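Local coordinates for protein alkaline phosphatase (Antarctic bacterium, PDB 2W5V) that probably hydrolyses phosphate monoesters as a zinc- and magnesium-dependent alkaline phosphatase of a cold-living bacterium, working as a two-subunit assembly, at residues B[54-59]-B[328-333]; B[61-66]-B[296-301]; B[132-137]-B[153-158]; B[240-245]-B[249-254]; B[352-357]-B[368-373]. The protein carries 1 engineered substitution. One frame throughout, in Å; residues are numbered along the deposited sequence.

Interaction 1. Residues B[54-59]-B[328-333]; sequences FYFKSG and IGPTFS. Unlike the reference sequence in segment 54-59: Ser58 (reference Glu).
Ile328 lies across the ring of Tyr55, joining two connecting loops of the alkaline phosphatase fold where both loops touch the second subunit: one follows helix 47-52, the other precedes strand 337-338. From CB outward, Ile328 meets Tyr55 and Phe56. CB itself stands 4.2 Å from Phe56 CZ. The CG2 branch then comes to the edge of the Phe56 ring, near its plane, with CG2 4.0 Å from CZ. The other branch, CG1, is placed anti to the carbonyl carbon (chi1 -69°) and extends on (chi2 165°), which carries CD1 over one face of Tyr55. There CD1 sits 3.7 Å from the ring centroid and 20° off the ring normal, the geometry of a CH-pi contact. Beyond the ring, the Tyr55 hydroxyl is hydrogen-bonded to Ser75 of the second subunit, and Lys73 of that subunit makes a cation-pi contact with the ring. Replacing Tyr55 with an alanine would probably leave Ile328 CD1 without its aromatic platform and the Ser75 hydroxyl of the second subunit without this partner. Pro330 CG adds a looser touch on Phe56 CZ; the closest approach is Tyr55 CD2 to Ile328 CD1 at 3.5 Å.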
# COMPACT_ATOMS: atom_id res chain seq x y z
N PHE B 54 -1.16 0.08 -13.49
CA PHE B 54 -1.25 -1.34 -13.83
C PHE B 54 -2.47 -1.62 -14.70
O PHE B 54 -2.65 -2.74 -15.18
CB PHE B 54 -1.30 -2.21 -12.57
CG PHE B 54 0.01 -2.28 -11.83
CD1 PHE B 54 0.45 -1.23 -11.06
CD2 PHE B 54 0.82 -3.40 -11.94
CE1 PHE B 54 1.66 -1.29 -10.39
CE2 PHE B 54 2.03 -3.47 -11.28
CZ PHE B 54 2.45 -2.41 -10.50
N TYR B 55 -3.31 -0.61 -14.90
CA TYR B 55 -4.54 -0.77 -15.69
C TYR B 55 -4.69 0.24 -16.81
O TYR B 55 -5.37 -0.02 -17.81
CB TYR B 55 -5.77 -0.68 -14.78
CG TYR B 55 -5.86 -1.80 -13.78
CD1 TYR B 55 -5.28 -1.69 -12.53
CD2 TYR B 55 -6.51 -2.99 -14.10
CE1 TYR B 55 -5.35 -2.70 -11.60
CE2 TYR B 55 -6.58 -4.03 -13.17
CZ TYR B 55 -6.00 -3.88 -11.92
OH TYR B 55 -6.05 -4.88 -10.99
N PHE B 56 -4.08 1.41 -16.65
CA PHE B 56 -4.29 2.50 -17.59
C PHE B 56 -3.00 2.97 -18.27
O PHE B 56 -2.96 4.06 -18.83
CB PHE B 56 -4.98 3.67 -16.90
CG PHE B 56 -6.38 3.35 -16.45
CD1 PHE B 56 -6.64 3.01 -15.14
CD2 PHE B 56 -7.43 3.38 -17.36
CE1 PHE B 56 -7.92 2.71 -14.73
CE2 PHE B 56 -8.71 3.08 -16.95
CZ PHE B 56 -8.95 2.74 -15.63
N LYS B 57 -1.97 2.14 -18.22
CA LYS B 57 -0.74 2.46 -18.91
C LYS B 57 -0.40 1.35 -19.90
O LYS B 57 -0.61 0.18 -19.62
CB LYS B 57 0.42 2.62 -17.92
CG LYS B 57 1.65 3.23 -18.56
CD LYS B 57 2.77 3.46 -17.57
CE LYS B 57 3.84 4.33 -18.21
NZ LYS B 57 5.11 4.38 -17.43
N SER B 58 0.11 1.73 -21.07
CA SER B 58 0.60 0.75 -22.02
C SER B 58 1.89 0.13 -21.48
O SER B 58 2.81 0.83 -21.06
CB SER B 58 0.85 1.41 -23.38
OG SER B 58 1.60 0.55 -24.23
N GLY B 59 1.95 -1.20 -21.47
CA GLY B 59 3.12 -1.89 -20.96
C GLY B 59 3.18 -1.95 -19.44
O GLY B 59 2.33 -1.39 -18.75
N ILE B 328 -13.05 -1.05 -14.91
CA ILE B 328 -12.86 -0.07 -13.84
C ILE B 328 -13.41 1.30 -14.20
O ILE B 328 -13.19 1.80 -15.31
CB ILE B 328 -11.36 0.08 -13.51
CG1 ILE B 328 -10.83 -1.20 -12.85
CG2 ILE B 328 -11.13 1.28 -12.61
CD1 ILE B 328 -9.30 -1.28 -12.82
N GLY B 329 -14.14 1.91 -13.26
CA GLY B 329 -14.55 3.30 -13.37
C GLY B 329 -14.07 4.07 -12.14
O GLY B 329 -14.69 3.97 -11.07
N PRO B 330 -12.97 4.82 -12.27
CA PRO B 330 -12.39 5.53 -11.12
C PRO B 330 -13.40 6.44 -10.42
O PRO B 330 -14.18 7.12 -11.09
CB PRO B 330 -11.26 6.35 -11.74
CG PRO B 330 -10.89 5.60 -12.97
CD PRO B 330 -12.18 5.02 -13.49
N THR B 331 -13.40 6.43 -9.09
CA THR B 331 -14.25 7.30 -8.28
C THR B 331 -13.39 8.05 -7.25
O THR B 331 -12.23 7.70 -7.02
CB THR B 331 -15.35 6.51 -7.53
OG1 THR B 331 -14.74 5.49 -6.72
CG2 THR B 331 -16.31 5.85 -8.52
N PHE B 332 -13.98 9.08 -6.64
CA PHE B 332 -13.30 9.88 -5.63
C PHE B 332 -14.28 10.10 -4.49
O PHE B 332 -15.49 10.02 -4.68
CB PHE B 332 -12.95 11.26 -6.20
CG PHE B 332 -11.95 11.24 -7.32
CD1 PHE B 332 -10.59 11.37 -7.05
CD2 PHE B 332 -12.36 11.15 -8.64
CE1 PHE B 332 -9.67 11.38 -8.07
CE2 PHE B 332 -11.44 11.15 -9.66
CZ PHE B 332 -10.09 11.28 -9.38
N SER B 333 -13.77 10.43 -3.31
CA SER B 333 -14.64 10.68 -2.17
C SER B 333 -14.34 11.99 -1.44
O SER B 333 -15.06 12.35 -0.52
CB SER B 333 -14.57 9.52 -1.17
OG SER B 333 -13.31 9.49 -0.53

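Interaction 2. Residues B[61-66]-B[296-301]; sequences PNYTQF and VIVTSD. With ZN (zinc ion), chain H.
Val298 meets Phe66 and Tyr63 through different methyl groups, and these apolar touches carry the contact. Its CG2 is 3.6 Å from Phe66 CZ and comes obliquely to that ring, while CG1 lies 4.2 Å from Tyr63 CE2. The split follows from the valine torsion (chi1 176°), which sets CG1 anti to the backbone N and CG2 anti to the carbonyl carbon. Phe66 also nears Val296 CG1, and both valines point from the backbone toward 61-66, as alternate residues of one strand do.

A polar atom enters at the Phe66 edge: Val296 O lies near the ring plane, 4.0 Å from CE2. Hydrogen bonds instead hold the 3-10 turn 62-65 together. Pro61 O accepts from Thr64 N, at 3.1 Å, and Thr64 OG1, at 2.8 Å, the hydroxyl standing almost straight out from the carbonyl (C=O...O angle 177°).

Metal coordination belongs to the far end of 296-301, where Asp301 OD2 binds zinc at 2.0 Å alongside Asp43, His302 and the phosphorylated Ser84. Strand 294-299 thus packs one face against the turn before strand 68-73 and leads to a metal ligand, as in the alkaline phosphatase alpha/beta core, several of whose ligands sit at or just after strand ends.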
# COMPACT_ATOMS: atom_id res chain seq x y z
N PRO B 61 4.35 -1.27 -15.61
CA PRO B 61 4.87 -0.11 -14.88
C PRO B 61 6.27 -0.35 -14.35
O PRO B 61 6.61 -1.47 -13.97
CB PRO B 61 3.90 0.01 -13.69
CG PRO B 61 2.70 -0.76 -14.07
CD PRO B 61 3.16 -1.84 -14.98
N ASN B 62 7.08 0.70 -14.29
CA ASN B 62 8.42 0.59 -13.73
C ASN B 62 8.37 0.29 -12.23
O ASN B 62 9.33 -0.23 -11.66
CB ASN B 62 9.23 1.84 -14.06
CG ASN B 62 9.57 1.91 -15.54
OD1 ASN B 62 10.24 1.02 -16.07
ND2 ASN B 62 9.11 2.96 -16.22
N TYR B 63 7.24 0.59 -11.60
CA TYR B 63 7.04 0.15 -10.22
C TYR B 63 7.41 -1.33 -10.02
O TYR B 63 7.92 -1.70 -8.96
CB TYR B 63 5.58 0.37 -9.78
CG TYR B 63 5.25 1.80 -9.41
CD1 TYR B 63 4.47 2.58 -10.26
CD2 TYR B 63 5.70 2.36 -8.23
CE1 TYR B 63 4.17 3.90 -9.93
CE2 TYR B 63 5.40 3.67 -7.89
CZ TYR B 63 4.64 4.44 -8.74
OH TYR B 63 4.33 5.75 -8.41
N THR B 64 7.15 -2.18 -11.02
CA THR B 64 7.35 -3.62 -10.83
C THR B 64 8.82 -4.02 -10.69
O THR B 64 9.12 -5.16 -10.33
CB THR B 64 6.72 -4.45 -11.96
OG1 THR B 64 7.34 -4.11 -13.21
CG2 THR B 64 5.23 -4.21 -12.04
N GLN B 65 9.73 -3.11 -10.98
CA GLN B 65 11.16 -3.38 -10.80
C GLN B 65 11.56 -3.42 -9.33
O GLN B 65 12.63 -3.93 -9.00
CB GLN B 65 12.01 -2.34 -11.53
CG GLN B 65 11.84 -2.33 -13.04
CD GLN B 65 12.82 -1.40 -13.73
OE1 GLN B 65 14.03 -1.50 -13.54
NE2 GLN B 65 12.29 -0.48 -14.54
N PHE B 66 10.73 -2.87 -8.44
CA PHE B 66 11.11 -2.77 -7.03
C PHE B 66 10.82 -4.04 -6.24
O PHE B 66 9.79 -4.67 -6.42
CB PHE B 66 10.40 -1.60 -6.35
CG PHE B 66 10.89 -0.24 -6.78
CD1 PHE B 66 10.17 0.50 -7.71
CD2 PHE B 66 12.05 0.29 -6.25
CE1 PHE B 66 10.62 1.75 -8.10
CE2 PHE B 66 12.51 1.54 -6.64
CZ PHE B 66 11.79 2.27 -7.56
N VAL B 296 17.83 4.55 -5.44
CA VAL B 296 16.63 5.23 -5.91
C VAL B 296 15.50 4.98 -4.93
O VAL B 296 15.17 3.83 -4.64
CB VAL B 296 16.21 4.71 -7.29
CG1 VAL B 296 14.94 5.41 -7.74
CG2 VAL B 296 17.33 4.90 -8.31
N ILE B 297 14.92 6.06 -4.43
CA ILE B 297 13.80 5.98 -3.51
C ILE B 297 12.59 6.65 -4.13
O ILE B 297 12.68 7.76 -4.64
CB ILE B 297 14.10 6.71 -2.18
CG1 ILE B 297 15.35 6.12 -1.52
CG2 ILE B 297 12.89 6.63 -1.25
CD1 ILE B 297 16.04 7.11 -0.59
N VAL B 298 11.45 5.96 -4.11
CA VAL B 298 10.20 6.49 -4.65
C VAL B 298 9.14 6.47 -3.56
O VAL B 298 8.88 5.43 -2.94
CB VAL B 298 9.67 5.65 -5.83
CG1 VAL B 298 8.32 6.19 -6.28
CG2 VAL B 298 10.67 5.65 -7.00
N THR B 299 8.51 7.62 -3.32
CA THR B 299 7.42 7.65 -2.35
C THR B 299 6.50 8.82 -2.65
O THR B 299 6.71 9.52 -3.64
CB THR B 299 7.95 7.73 -0.89
OG1 THR B 299 6.89 7.42 0.02
CG2 THR B 299 8.50 9.11 -0.58
N SER B 300 5.51 9.04 -1.79
CA SER B 300 4.60 10.18 -1.93
C SER B 300 4.54 10.91 -0.59
O SER B 300 4.93 10.37 0.44
CB SER B 300 3.19 9.72 -2.30
OG SER B 300 3.23 8.75 -3.34
N ASP B 301 4.00 12.12 -0.60
CA ASP B 301 3.89 12.88 0.64
C ASP B 301 2.59 12.56 1.38
O ASP B 301 2.54 12.67 2.60
CB ASP B 301 4.07 14.40 0.39
CG ASP B 301 3.08 14.96 -0.63
OD1 ASP B 301 2.50 14.17 -1.41
OD2 ASP B 301 2.89 16.21 -0.65
ZN ZN H . 1.25 17.00 -1.51

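Interaction 3. Residues B[132-137]-B[153-158]; sequences SITDAT and EIAMDM. Engineered in segment 132-137: Asp135 (natural residue His). With MG (magnesium ion), chain I.
Thr134 turns its CG2 anti to the carbonyl carbon (chi1 61° for OG1), bringing that methyl to Ala155 CB at 4.0 Å, while Met158, bent at chi2 and chi3, curls its CE back to Ile133 CG1 at 3.9 Å, the two side chains crossing at about a right angle. The setting is a type I beta turn, Ser132 to Asp135, packed on helix 151-158 and leading straight into helix 136-139 of the alkaline phosphatase fold. Asp135 N closes the turn on Ser132 O. Ile154 packs against Thr134: its CG2 is 4.0 Å from Thr134 CB, and its CD1 is 3.9 Å from Thr134 O. The buried Thr134 hydroxyl OG1 accepts from Ser132 OG at 2.7 Å and is hydrogen-bonded to Glu151.

On the far side of the turn lies the magnesium site, completed by Asp43 and Glu254. Asp135, an engineered replacement of the natural histidine, lies at the N-cap position without making a capping bond; its OD2 instead accepts from a metal-bound water at 2.6 Å. OD2 is thus a second-shell group, 3.7 Å from the magnesium ion, whereas Thr137 OG1 binds that ion directly at 2.2 Å.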
# COMPACT_ATOMS: atom_id res chain seq x y z
N SER B 132 5.58 24.97 -10.08
CA SER B 132 6.57 26.02 -9.92
C SER B 132 7.70 25.47 -9.07
O SER B 132 7.49 24.63 -8.19
CB SER B 132 5.94 27.24 -9.24
OG SER B 132 6.94 28.12 -8.75
N ILE B 133 8.92 25.95 -9.30
CA ILE B 133 10.03 25.50 -8.47
C ILE B 133 9.89 26.01 -7.03
O ILE B 133 10.61 25.57 -6.13
CB ILE B 133 11.40 25.90 -9.08
CG1 ILE B 133 12.50 24.99 -8.53
CG2 ILE B 133 11.70 27.37 -8.84
CD1 ILE B 133 12.44 23.55 -9.08
N THR B 134 8.96 26.94 -6.83
CA THR B 134 8.77 27.56 -5.51
C THR B 134 7.63 26.89 -4.76
O THR B 134 7.30 27.30 -3.64
CB THR B 134 8.44 29.05 -5.63
OG1 THR B 134 7.20 29.21 -6.34
CG2 THR B 134 9.55 29.80 -6.35
N ASP B 135 7.02 25.88 -5.38
CA ASP B 135 5.93 25.15 -4.74
C ASP B 135 6.44 24.36 -3.54
O ASP B 135 7.64 24.14 -3.39
CB ASP B 135 5.21 24.22 -5.73
CG ASP B 135 3.83 23.80 -5.25
OD1 ASP B 135 3.15 24.63 -4.62
OD2 ASP B 135 3.43 22.63 -5.48
N ALA B 136 5.52 23.93 -2.68
CA ALA B 136 5.88 23.40 -1.37
C ALA B 136 6.92 22.27 -1.42
O ALA B 136 7.85 22.25 -0.62
CB ALA B 136 4.63 22.95 -0.60
N THR B 137 6.75 21.33 -2.35
CA THR B 137 7.63 20.16 -2.38
C THR B 137 9.10 20.49 -2.71
O THR B 137 10.00 20.18 -1.92
CB THR B 137 7.09 19.05 -3.31
OG1 THR B 137 5.70 18.86 -3.06
CG2 THR B 137 7.81 17.73 -3.06
N GLU B 153 9.51 34.96 -1.27
CA GLU B 153 10.60 34.74 -0.31
C GLU B 153 11.36 33.46 -0.64
O GLU B 153 12.59 33.41 -0.57
CB GLU B 153 10.05 34.66 1.12
CG GLU B 153 11.11 34.40 2.19
CD GLU B 153 10.53 34.35 3.60
OE1 GLU B 153 9.75 35.26 3.97
OE2 GLU B 153 10.87 33.41 4.36
N ILE B 154 10.62 32.42 -0.98
CA ILE B 154 11.21 31.14 -1.35
C ILE B 154 12.11 31.28 -2.58
O ILE B 154 13.21 30.73 -2.62
CB ILE B 154 10.13 30.06 -1.56
CG1 ILE B 154 9.60 29.61 -0.20
CG2 ILE B 154 10.69 28.88 -2.35
CD1 ILE B 154 8.29 28.87 -0.25
N ALA B 155 11.64 32.02 -3.57
CA ALA B 155 12.45 32.29 -4.75
C ALA B 155 13.77 32.98 -4.38
O ALA B 155 14.84 32.60 -4.85
CB ALA B 155 11.68 33.13 -5.75
N MET B 156 13.69 33.99 -3.52
CA MET B 156 14.90 34.65 -3.05
C MET B 156 15.81 33.68 -2.30
O MET B 156 17.03 33.77 -2.40
CB MET B 156 14.56 35.85 -2.16
CG MET B 156 15.78 36.61 -1.68
SD MET B 156 16.52 37.58 -3.02
CE MET B 156 15.20 38.75 -3.34
N ASP B 157 15.22 32.75 -1.53
CA ASP B 157 15.99 31.73 -0.82
C ASP B 157 16.80 30.86 -1.79
O ASP B 157 17.89 30.39 -1.45
CB ASP B 157 15.08 30.83 0.02
CG ASP B 157 14.54 31.53 1.27
OD1 ASP B 157 15.08 32.59 1.66
OD2 ASP B 157 13.58 31.00 1.86
N MET B 158 16.26 30.62 -2.98
CA MET B 158 16.96 29.84 -3.99
C MET B 158 18.35 30.43 -4.25
O MET B 158 19.33 29.71 -4.38
CB MET B 158 16.16 29.77 -5.29
CG MET B 158 16.90 29.11 -6.47
SD MET B 158 17.08 27.34 -6.24
CE MET B 158 15.45 26.77 -6.72
MG MG I . 4.05 19.08 -4.49
O HOH W 1 5.24 20.80 -5.40
O HOH W 2 2.92 20.72 -3.34
O HOH W 3 2.43 19.13 -5.98

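Interaction 4. Residues B[240-245]-B[249-254]; sequences QFLSKD and FFIMSE. With MG (magnesium ion), chain I.
The Phe249 ring is met obliquely by Leu242 CB and Ser243 CB. Ser243 CB comes 3.9 Å from Phe249 CD2 and nearly as close to CE2, so it follows one flank of the ring; Leu242 CB is 4.1 Å from CG, at the root. A chi1 of 65° sets Phe249 CG between the backbone N and the carbonyl carbon, which turns the ring alongside Ser243. Phe249 CB is 3.6 Å from Leu242 CB.

Leu242 reaches further along the strand through one branch: CD1 lies 3.5 Å from Ile251 CG1 and 4.0 Å from Ile251 CD1. Phe249 and Ile251 both point from the backbone toward the helix end, while Phe250 between them points away, as expected for a strand with one face packed under a helix. This is the short helix-to-strand connection of the parallel part of the alkaline phosphatase sheet: helix 230-242 ends, and strand 249-255 enters between strands 124-129 and 36-42. The Ser243 hydroxyl turns back to a hydrogen bond with Ile239 O.

At the other end of the strand, Glu254 OE2 binds magnesium at 2.1 Å, with Asp43 and Thr137 as fellow protein ligands. Its OE1 accepts from a metal-bound water at 2.8 Å and is also hydrogen-bonded to Ser256.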
# COMPACT_ATOMS: atom_id res chain seq x y z
N GLN B 240 23.28 13.69 -15.42
CA GLN B 240 24.51 13.92 -16.17
C GLN B 240 25.25 15.14 -15.67
O GLN B 240 26.47 15.13 -15.54
CB GLN B 240 24.22 14.09 -17.66
CG GLN B 240 23.44 12.95 -18.28
CD GLN B 240 23.22 13.16 -19.75
OE1 GLN B 240 24.14 13.02 -20.56
NE2 GLN B 240 21.99 13.52 -20.12
N PHE B 241 24.52 16.21 -15.38
CA PHE B 241 25.17 17.44 -14.97
C PHE B 241 25.82 17.29 -13.60
O PHE B 241 26.93 17.76 -13.38
CB PHE B 241 24.18 18.60 -14.92
CG PHE B 241 24.81 19.91 -14.52
CD1 PHE B 241 25.50 20.67 -15.45
CD2 PHE B 241 24.71 20.37 -13.22
CE1 PHE B 241 26.09 21.87 -15.10
CE2 PHE B 241 25.30 21.58 -12.85
CZ PHE B 241 25.99 22.33 -13.79
N LEU B 242 25.11 16.63 -12.69
CA LEU B 242 25.57 16.54 -11.31
C LEU B 242 26.68 15.50 -11.13
O LEU B 242 27.40 15.53 -10.13
CB LEU B 242 24.40 16.26 -10.36
CG LEU B 242 23.41 17.42 -10.27
CD1 LEU B 242 22.21 17.03 -9.43
CD2 LEU B 242 24.10 18.68 -9.73
N SER B 243 26.82 14.59 -12.09
CA SER B 243 27.84 13.56 -11.98
C SER B 243 29.12 13.94 -12.73
O SER B 243 30.03 13.13 -12.84
CB SER B 243 27.32 12.19 -12.41
OG SER B 243 26.82 12.21 -13.73
N LYS B 244 29.17 15.16 -13.25
CA LYS B 244 30.40 15.69 -13.82
C LYS B 244 31.57 15.46 -12.87
O LYS B 244 31.41 15.56 -11.65
CB LYS B 244 30.28 17.20 -14.06
CG LYS B 244 29.60 17.59 -15.35
CD LYS B 244 29.16 19.04 -15.30
CE LYS B 244 30.29 19.97 -14.90
NZ LYS B 244 29.83 21.39 -14.83
N ASP B 245 32.73 15.17 -13.43
CA ASP B 245 33.96 15.08 -12.65
C ASP B 245 33.89 14.00 -11.58
O ASP B 245 34.50 14.13 -10.52
CB ASP B 245 34.27 16.43 -12.00
CG ASP B 245 34.37 17.57 -13.02
OD1 ASP B 245 34.03 18.72 -12.66
OD2 ASP B 245 34.78 17.31 -14.17
N PHE B 249 26.09 12.67 -6.16
CA PHE B 249 24.97 13.59 -6.27
C PHE B 249 23.74 13.16 -5.49
O PHE B 249 23.55 11.98 -5.18
CB PHE B 249 24.61 13.83 -7.75
CG PHE B 249 24.10 12.60 -8.47
CD1 PHE B 249 22.77 12.21 -8.36
CD2 PHE B 249 24.94 11.85 -9.30
CE1 PHE B 249 22.28 11.09 -9.03
CE2 PHE B 249 24.47 10.73 -9.98
CZ PHE B 249 23.14 10.35 -9.85
N PHE B 250 22.91 14.14 -5.17
CA PHE B 250 21.58 13.92 -4.64
C PHE B 250 20.59 14.68 -5.52
O PHE B 250 20.80 15.85 -5.82
CB PHE B 250 21.49 14.43 -3.19
CG PHE B 250 20.09 14.44 -2.66
CD1 PHE B 250 19.57 13.32 -2.03
CD2 PHE B 250 19.29 15.56 -2.81
CE1 PHE B 250 18.28 13.31 -1.56
CE2 PHE B 250 17.99 15.57 -2.34
CZ PHE B 250 17.48 14.44 -1.71
N ILE B 251 19.51 14.01 -5.93
CA ILE B 251 18.46 14.65 -6.73
C ILE B 251 17.10 14.33 -6.14
O ILE B 251 16.85 13.20 -5.72
CB ILE B 251 18.47 14.11 -8.19
CG1 ILE B 251 19.75 14.54 -8.91
CG2 ILE B 251 17.25 14.58 -8.97
CD1 ILE B 251 20.03 13.74 -10.18
N MET B 252 16.23 15.33 -6.07
CA MET B 252 14.81 15.11 -5.79
C MET B 252 14.05 15.56 -7.04
O MET B 252 14.18 16.71 -7.46
CB MET B 252 14.33 15.93 -4.58
CG MET B 252 12.92 15.57 -4.11
SD MET B 252 11.56 16.18 -5.15
CE MET B 252 11.72 17.96 -4.86
N SER B 253 13.30 14.64 -7.64
CA SER B 253 12.41 14.96 -8.76
C SER B 253 10.96 14.69 -8.37
O SER B 253 10.64 13.64 -7.81
CB SER B 253 12.75 14.10 -9.99
OG SER B 253 14.08 14.34 -10.41
N GLU B 254 10.07 15.63 -8.69
CA GLU B 254 8.69 15.51 -8.25
C GLU B 254 7.72 15.43 -9.41
O GLU B 254 7.75 16.27 -10.31
CB GLU B 254 8.31 16.69 -7.37
CG GLU B 254 6.89 16.58 -6.84
CD GLU B 254 6.32 17.88 -6.35
OE1 GLU B 254 6.84 18.95 -6.73
OE2 GLU B 254 5.33 17.83 -5.60
MG MG I . 4.05 19.08 -4.49
O HOH W 1 5.24 20.80 -5.40
O HOH W 3 2.43 19.13 -5.98
O HOH W 2 2.92 20.72 -3.34

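Interaction 5. Residues B[352-357]-B[368-373]; sequences EEFIGI and LKVTKW
Glu353 and Val370 mark the closest backbone approach, their CA atoms 7.5 Å apart, where a 3-10 turn ending at 353 faces the last turn of helix 362-371. The Glu353 side chain meets Val370 with its carbons and Lys369 with its carboxylate. Its CB rests 3.6 Å from Val370 CG1, and CG follows at 3.8 Å. CG stands anti to the backbone N (chi1 -176°) and the chain then bends at chi2 (62°), taking the carboxylate to Lys369. That lysine is fully extended and crosses the glutamate at about a right angle; its NZ forms a salt bridge with Glu353 OE1 whose hydrogen bond, at 3.3 Å, is long and weak.

The contact joins the C-terminal helix of the alkaline phosphatase fold to the lead-in to edge strand 356-359. Beside the charged pair, Phe354 CE1 comes obliquely to Val370 CG1 at 4.5 Å, and both side chains also touch Leu295 of strand 294-299. An alanine in place of Glu353 would probably leave Lys369 without this carboxylate and uncover part of Val370 CG1, since CG is lost with the charge.

The helix finishes in an ST turn: Thr371 OG1 accepts from Trp373 N at 3.3 Å with an N-H...O angle of 164°, after Lys372 has left helical geometry with positive phi.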
# COMPACT_ATOMS: atom_id res chain seq x y z
N GLU B 352 17.52 -1.78 1.39
CA GLU B 352 16.87 -2.63 2.40
C GLU B 352 16.52 -1.83 3.66
O GLU B 352 15.65 -2.22 4.44
CB GLU B 352 17.77 -3.81 2.78
CG GLU B 352 18.04 -4.82 1.66
CD GLU B 352 19.05 -4.33 0.62
OE1 GLU B 352 19.69 -3.26 0.80
OE2 GLU B 352 19.22 -5.03 -0.40
N GLU B 353 17.21 -0.71 3.88
CA GLU B 353 16.94 0.12 5.05
C GLU B 353 15.52 0.68 5.04
O GLU B 353 14.98 1.06 6.09
CB GLU B 353 17.95 1.27 5.11
CG GLU B 353 17.80 2.14 6.35
CD GLU B 353 18.04 1.37 7.64
OE1 GLU B 353 18.91 0.48 7.65
OE2 GLU B 353 17.34 1.66 8.64
N PHE B 354 14.89 0.71 3.87
CA PHE B 354 13.60 1.40 3.73
C PHE B 354 12.36 0.50 3.84
O PHE B 354 11.25 0.96 3.55
CB PHE B 354 13.58 2.21 2.43
CG PHE B 354 14.60 3.30 2.39
CD1 PHE B 354 15.92 3.02 2.09
CD2 PHE B 354 14.25 4.60 2.73
CE1 PHE B 354 16.88 4.02 2.09
CE2 PHE B 354 15.21 5.61 2.73
CZ PHE B 354 16.52 5.32 2.42
N ILE B 355 12.53 -0.75 4.26
CA ILE B 355 11.38 -1.65 4.41
C ILE B 355 10.69 -1.47 5.76
O ILE B 355 11.09 -0.62 6.55
CB ILE B 355 11.77 -3.13 4.19
CG1 ILE B 355 12.69 -3.62 5.31
CG2 ILE B 355 12.43 -3.31 2.82
CD1 ILE B 355 13.14 -5.07 5.13
N GLY B 356 9.65 -2.24 6.03
CA GLY B 356 8.89 -2.05 7.25
C GLY B 356 8.03 -0.80 7.25
O GLY B 356 7.79 -0.17 6.21
N ILE B 357 7.55 -0.42 8.44
CA ILE B 357 6.61 0.68 8.56
C ILE B 357 7.20 1.72 9.51
O ILE B 357 7.71 1.36 10.57
CB ILE B 357 5.27 0.19 9.14
CG1 ILE B 357 4.70 -0.93 8.25
CG2 ILE B 357 4.27 1.34 9.28
CD1 ILE B 357 3.31 -1.46 8.70
N LEU B 368 20.35 9.59 5.43
CA LEU B 368 21.57 9.95 6.15
C LEU B 368 22.32 8.68 6.60
O LEU B 368 23.53 8.55 6.40
CB LEU B 368 21.21 10.85 7.34
CG LEU B 368 22.28 11.71 7.99
CD1 LEU B 368 23.15 12.38 6.94
CD2 LEU B 368 21.61 12.75 8.89
N LYS B 369 21.59 7.72 7.16
CA LYS B 369 22.20 6.49 7.65
C LYS B 369 22.93 5.69 6.57
O LYS B 369 24.07 5.27 6.76
CB LYS B 369 21.16 5.60 8.35
CG LYS B 369 21.74 4.28 8.81
CD LYS B 369 20.68 3.39 9.45
CE LYS B 369 21.27 2.03 9.81
NZ LYS B 369 20.28 1.17 10.52
N VAL B 370 22.28 5.46 5.43
CA VAL B 370 22.88 4.60 4.41
C VAL B 370 24.02 5.27 3.64
O VAL B 370 24.96 4.59 3.23
CB VAL B 370 21.82 4.01 3.43
CG1 VAL B 370 20.74 3.28 4.22
CG2 VAL B 370 21.21 5.10 2.56
N THR B 371 23.96 6.59 3.46
CA THR B 371 25.01 7.30 2.74
C THR B 371 26.23 7.53 3.62
O THR B 371 27.32 7.76 3.11
CB THR B 371 24.57 8.69 2.29
OG1 THR B 371 24.24 9.48 3.44
CG2 THR B 371 23.38 8.59 1.32
N LYS B 372 26.03 7.51 4.93
CA LYS B 372 27.12 7.77 5.89
C LYS B 372 27.70 9.19 5.79
O LYS B 372 28.82 9.45 6.22
CB LYS B 372 28.20 6.68 5.80
CG LYS B 372 27.56 5.28 5.92
CD LYS B 372 28.55 4.14 5.90
CE LYS B 372 27.80 2.81 6.03
NZ LYS B 372 28.70 1.63 6.10
N TRP B 373 26.91 10.11 5.25
CA TRP B 373 27.32 11.51 5.20
C TRP B 373 27.47 12.08 6.62
O TRP B 373 26.75 11.66 7.54
CB TRP B 373 26.31 12.34 4.41
CG TRP B 373 26.25 11.99 2.96
CD1 TRP B 373 27.24 11.42 2.22
CD2 TRP B 373 25.16 12.23 2.07
NE1 TRP B 373 26.83 11.27 0.92
CE2 TRP B 373 25.55 11.76 0.80
CE3 TRP B 373 23.89 12.80 2.21
CZ2 TRP B 373 24.71 11.83 -0.32
CZ3 TRP B 373 23.06 12.86 1.10
CH2 TRP B 373 23.47 12.38 -0.15

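From the N terminus, segment 54-59 opens the outermost loop, closed by 328-333 as interaction 1. Nested within it, 61-66 pairs with 296-301 in interaction 2; the two touch where Phe54 packs on Thr64 and Pro61. Inside both loops, interactions 3 and 4 close in series, the first joining a turn to a helix, the second a helix end to a central strand. These two share the magnesium ion and its three waters. Interaction 5 follows interaction 1 in series and joins the C-terminal helix to the lead-in of strand 356-359; Phe354 touches Ile297 of interaction 2, and Trp373 touches Phe250 of interaction 4. No loops cross. Interactions 1, 2 and 5 also touch the second subunit.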